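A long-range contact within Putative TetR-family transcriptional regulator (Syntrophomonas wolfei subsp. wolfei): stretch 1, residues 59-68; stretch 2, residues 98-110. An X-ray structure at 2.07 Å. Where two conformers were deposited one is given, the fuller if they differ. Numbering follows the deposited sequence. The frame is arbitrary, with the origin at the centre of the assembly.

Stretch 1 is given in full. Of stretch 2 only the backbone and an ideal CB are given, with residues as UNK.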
# COMPACT_ATOMS: atom_id res chain seq x y z
N ILE A 59 -16.61 -14.06 7.29
CA ILE A 59 -16.25 -14.71 6.02
C ILE A 59 -14.90 -14.19 5.50
O ILE A 59 -14.01 -14.97 5.17
CB ILE A 59 -17.38 -14.60 4.95
CG1 ILE A 59 -18.53 -15.54 5.33
CG2 ILE A 59 -16.85 -14.99 3.58
CD1 ILE A 59 -19.83 -15.23 4.67
N LEU A 60 -14.75 -12.86 5.51
CA LEU A 60 -13.52 -12.21 5.10
C LEU A 60 -12.35 -12.72 5.96
O LEU A 60 -11.32 -13.08 5.39
CB LEU A 60 -13.66 -10.67 5.16
CG LEU A 60 -12.48 -9.82 4.66
CD1 LEU A 60 -12.22 -10.10 3.20
CD2 LEU A 60 -12.63 -8.30 4.90
N LYS A 61 -12.49 -12.78 7.30
CA LYS A 61 -11.38 -13.31 8.15
C LYS A 61 -10.98 -14.73 7.74
O LYS A 61 -9.80 -15.08 7.73
CB LYS A 61 -11.71 -13.32 9.68
CG LYS A 61 -11.69 -11.94 10.39
CD LYS A 61 -11.94 -12.04 11.94
CE LYS A 61 -12.80 -10.86 12.53
NZ LYS A 61 -12.07 -9.63 13.12
N ASN A 62 -11.99 -15.55 7.46
CA ASN A 62 -11.77 -16.94 7.08
C ASN A 62 -11.09 -17.06 5.69
O ASN A 62 -10.19 -17.87 5.51
CB ASN A 62 -13.07 -17.75 7.18
CG ASN A 62 -13.40 -18.18 8.63
OD1 ASN A 62 -13.22 -19.34 8.99
ND2 ASN A 62 -13.89 -17.25 9.46
N LEU A 63 -11.51 -16.25 4.73
CA LEU A 63 -10.84 -16.17 3.42
C LEU A 63 -9.36 -15.79 3.58
O LEU A 63 -8.50 -16.39 2.98
CB LEU A 63 -11.54 -15.15 2.51
CG LEU A 63 -12.89 -15.56 1.93
CD1 LEU A 63 -13.63 -14.35 1.40
CD2 LEU A 63 -12.72 -16.62 0.86
N LEU A 64 -9.08 -14.80 4.43
CA LEU A 64 -7.71 -14.33 4.60
C LEU A 64 -6.83 -15.25 5.46
O LEU A 64 -5.61 -15.33 5.25
CB LEU A 64 -7.70 -12.92 5.17
CG LEU A 64 -8.32 -11.80 4.32
CD1 LEU A 64 -8.53 -10.52 5.17
CD2 LEU A 64 -7.46 -11.51 3.10
N GLU A 65 -7.43 -15.94 6.42
CA GLU A 65 -6.73 -16.98 7.19
C GLU A 65 -6.20 -18.10 6.29
O GLU A 65 -5.06 -18.54 6.43
CB GLU A 65 -7.66 -17.63 8.20
CG GLU A 65 -7.80 -16.85 9.49
CD GLU A 65 -8.98 -17.32 10.36
OE1 GLU A 65 -9.61 -18.38 10.06
OE2 GLU A 65 -9.28 -16.61 11.35
N ASP A 66 -7.06 -18.59 5.41
CA ASP A 66 -6.69 -19.61 4.45
C ASP A 66 -5.58 -19.10 3.55
O ASP A 66 -4.66 -19.82 3.23
CB ASP A 66 -7.90 -19.96 3.60
CG ASP A 66 -8.95 -20.80 4.37
OD1 ASP A 66 -8.73 -21.04 5.58
OD2 ASP A 66 -9.98 -21.19 3.79
N PHE A 67 -5.68 -17.83 3.17
CA PHE A 67 -4.71 -17.18 2.27
C PHE A 67 -3.34 -17.09 2.93
O PHE A 67 -2.33 -17.50 2.35
CB PHE A 67 -5.26 -15.79 1.94
CG PHE A 67 -4.72 -15.13 0.68
CD1 PHE A 67 -4.10 -15.83 -0.36
CD2 PHE A 67 -4.92 -13.76 0.52
CE1 PHE A 67 -3.68 -15.17 -1.51
CE2 PHE A 67 -4.50 -13.09 -0.62
CZ PHE A 67 -3.88 -13.81 -1.65
N ALA A 68 -3.29 -16.56 4.15
CA ALA A 68 -2.04 -16.48 4.93
C ALA A 68 -1.44 -17.87 5.09
O ALA A 68 -0.24 -18.06 4.99
CB ALA A 68 -2.29 -15.86 6.35
N UNK A 98 3.20 -15.65 -6.66
CA UNK A 98 2.42 -16.70 -7.35
C UNK A 98 1.18 -17.13 -6.55
O UNK A 98 0.15 -17.44 -7.13
CB UNK A 98 3.31 -17.92 -7.61
N UNK A 99 1.25 -17.16 -5.21
CA UNK A 99 0.05 -17.48 -4.42
C UNK A 99 -0.99 -16.38 -4.67
O UNK A 99 -2.17 -16.67 -4.89
CB UNK A 99 0.38 -17.60 -2.93
N UNK A 100 -0.56 -15.11 -4.67
CA UNK A 100 -1.47 -14.02 -4.98
C UNK A 100 -2.19 -14.32 -6.32
O UNK A 100 -3.41 -14.25 -6.37
CB UNK A 100 -0.71 -12.69 -5.05
N UNK A 101 -1.43 -14.64 -7.36
CA UNK A 101 -1.98 -14.89 -8.70
C UNK A 101 -2.95 -16.09 -8.77
O UNK A 101 -3.92 -16.08 -9.55
CB UNK A 101 -0.83 -15.12 -9.68
N UNK A 102 -2.70 -17.11 -7.96
CA UNK A 102 -3.60 -18.28 -7.90
C UNK A 102 -4.92 -17.94 -7.22
O UNK A 102 -5.90 -18.64 -7.45
CB UNK A 102 -2.92 -19.43 -7.16
N UNK A 103 -4.92 -16.88 -6.40
CA UNK A 103 -6.11 -16.39 -5.72
C UNK A 103 -6.41 -14.97 -6.21
O UNK A 103 -6.39 -14.01 -5.41
CB UNK A 103 -5.93 -16.42 -4.20
N UNK A 104 -6.65 -14.84 -7.51
CA UNK A 104 -6.76 -13.55 -8.15
C UNK A 104 -7.93 -12.73 -7.66
O UNK A 104 -7.81 -11.52 -7.42
CB UNK A 104 -6.87 -13.74 -9.66
N UNK A 105 -9.08 -13.37 -7.50
CA UNK A 105 -10.27 -12.64 -7.13
C UNK A 105 -10.14 -12.13 -5.65
O UNK A 105 -10.50 -10.99 -5.33
CB UNK A 105 -11.50 -13.53 -7.31
N UNK A 106 -9.56 -12.96 -4.78
CA UNK A 106 -9.29 -12.56 -3.40
C UNK A 106 -8.23 -11.46 -3.31
O UNK A 106 -8.37 -10.53 -2.50
CB UNK A 106 -8.84 -13.77 -2.58
N UNK A 107 -7.17 -11.58 -4.12
CA UNK A 107 -6.15 -10.54 -4.23
C UNK A 107 -6.81 -9.23 -4.64
O UNK A 107 -6.49 -8.17 -4.12
CB UNK A 107 -5.07 -10.94 -5.23
N UNK A 108 -7.75 -9.29 -5.56
CA UNK A 108 -8.50 -8.08 -5.92
C UNK A 108 -9.26 -7.49 -4.72
O UNK A 108 -9.12 -6.30 -4.44
CB UNK A 108 -9.48 -8.39 -7.05
N UNK A 109 -10.07 -8.31 -4.03
CA UNK A 109 -10.81 -7.81 -2.87
C UNK A 109 -9.85 -7.23 -1.83
O UNK A 109 -10.05 -6.11 -1.39
CB UNK A 109 -11.65 -8.93 -2.25
N UNK A 110 -8.79 -7.97 -1.48
CA UNK A 110 -7.73 -7.46 -0.58
C UNK A 110 -7.20 -6.10 -0.99
O UNK A 110 -6.94 -5.25 -0.13
CB UNK A 110 -6.56 -8.45 -0.53

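Stretch 1 is one helix, and its side of the contact is apolar. F67 reaches furthest toward stretch 2, with L60, L63 and L64 one or two turns before it. The side chains facing stretch 2 carry no polar group, and no hydrogen bond crosses.

Positions 98, 101 and 102 have nothing of stretch 1 within 5.5 Å of their ideal CB atoms, so the contact sets no preference. They are E98, A101 and Q102, none touching stretch 1.

Position 99 points toward stretch 1, its ideal CB 4.9 Å from F67 CE1. A small or medium apolar side chain would suit. It is V99, chi1 t, whose CG1 lies 3.9 Å from F67 CE1.

At position 100 the CA-to-CB bond points away, yet the ideal CB is 4.8 Å from F67 CZ. A short side chain would add little, while a long apolar or aromatic one could turn back. It is F100, chi1 m. Its CD1 comes to 3.5 Å from F67 CZ. The two rings meet obliquely, with centroids 5.8 Å apart and planes at 59°.

Position 103 breaks the helix, with phi/psi of -117/60, and stands just before the next one. Its CB points toward F67, the ideal CB 3.7 Å from F67 CE1, so bulk directed at the ring would have little room. Asn, Asp, Ser or Gly would be reasonable at such a junction. It is N103. Its CB packs 3.6 Å from F67 CE1, and its amide turns back to its own stretch, ND2 donating to V99 O at 3.0 Å. The side chain makes no capping bond.

Positions 104, 105 and 108 have nothing of stretch 1 near their ideal CB atoms, so polar residues are acceptable. They are E104, T105 and E108.

Position 106 points toward stretch 1, and its CA is 7.9 Å from the CA of L63. The space is lined by L63, L64 and F67, so Leu, Ile or Met would suit. It is L106, t with chi2 p. Its CD2 lies over one face of the F67 ring, 4.0 Å from the centroid, a CH-pi contact. Its CD1 reaches L63 CB at 4.2 Å and L64 CD2 at 4.3 Å.

Position 107 points sideways, the ideal CB 4.7 Å from F67 CZ. A small residue would suit. It is S107, with OG at the ring edge, 3.6 Å from F67 CZ. F67 sits as a knob among V99, F100, L106 and S107.

Position 109 points toward stretch 1 but from further off, favouring a longer apolar side chain. It is I109, whose CG2 meets L60 CD1 at 4.4 Å.

Position 110 also points toward stretch 1, the ideal CB 4.8 Å from L64 CD2. Large apolar or aromatic residues are plausible. It is Y110. Its nearest side-chain approach is CD1 to L64 CD2, 4.7 Å, and its OH is hydrogen-bonded elsewhere in the structure.

Stretch 2 (98-110) EVFAQNETLSEIY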
# COMPACT_ATOMS: atom_id res chain seq x y z
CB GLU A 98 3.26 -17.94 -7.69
CG GLU A 98 4.48 -17.73 -8.63
CD GLU A 98 4.16 -17.57 -10.13
OE1 GLU A 98 2.96 -17.62 -10.53
OE2 GLU A 98 5.14 -17.38 -10.91
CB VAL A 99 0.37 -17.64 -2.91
CG1 VAL A 99 -0.88 -17.86 -2.11
CG2 VAL A 99 1.35 -18.79 -2.67
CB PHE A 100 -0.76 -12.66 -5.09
CG PHE A 100 -0.25 -12.11 -3.79
CD1 PHE A 100 -0.79 -12.44 -2.59
CD2 PHE A 100 0.76 -11.17 -3.80
CE1 PHE A 100 -0.32 -11.88 -1.40
CE2 PHE A 100 1.22 -10.61 -2.63
CZ PHE A 100 0.67 -10.99 -1.42
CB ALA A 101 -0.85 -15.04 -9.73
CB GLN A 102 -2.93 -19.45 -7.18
CG GLN A 102 -1.98 -20.24 -8.09
CD GLN A 102 -0.85 -20.93 -7.32
OE1 GLN A 102 -0.96 -21.19 -6.11
NE2 GLN A 102 0.25 -21.21 -8.02
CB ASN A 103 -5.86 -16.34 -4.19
CG ASN A 103 -5.61 -17.73 -3.59
OD1 ASN A 103 -6.50 -18.28 -2.93
ND2 ASN A 103 -4.40 -18.31 -3.83
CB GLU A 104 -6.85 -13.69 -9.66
CG GLU A 104 -6.77 -12.34 -10.37
CD GLU A 104 -6.45 -12.45 -11.86
OE1 GLU A 104 -5.67 -13.33 -12.27
OE2 GLU A 104 -6.98 -11.62 -12.64
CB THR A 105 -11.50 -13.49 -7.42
OG1 THR A 105 -11.39 -14.70 -6.67
CG2 THR A 105 -11.61 -13.84 -8.97
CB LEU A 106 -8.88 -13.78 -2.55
CG LEU A 106 -8.56 -13.54 -1.06
CD1 LEU A 106 -9.68 -12.73 -0.37
CD2 LEU A 106 -8.29 -14.83 -0.34
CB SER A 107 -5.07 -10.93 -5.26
OG SER A 107 -4.21 -12.00 -4.79
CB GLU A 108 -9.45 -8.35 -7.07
CG GLU A 108 -9.70 -7.09 -7.89
CD GLU A 108 -10.74 -7.28 -8.99
OE1 GLU A 108 -10.67 -8.30 -9.73
OE2 GLU A 108 -11.63 -6.41 -9.10
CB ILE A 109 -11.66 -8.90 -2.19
CG1 ILE A 109 -12.79 -9.40 -3.11
CG2 ILE A 109 -12.26 -8.40 -0.84
CD1 ILE A 109 -13.74 -8.32 -3.58
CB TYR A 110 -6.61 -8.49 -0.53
CG TYR A 110 -5.34 -8.10 0.15
CD1 TYR A 110 -5.33 -7.62 1.48
CD2 TYR A 110 -4.10 -8.27 -0.50
CE1 TYR A 110 -4.12 -7.29 2.11
CE2 TYR A 110 -2.90 -7.95 0.14
CZ TYR A 110 -2.92 -7.47 1.45
OH TYR A 110 -1.75 -7.15 2.06
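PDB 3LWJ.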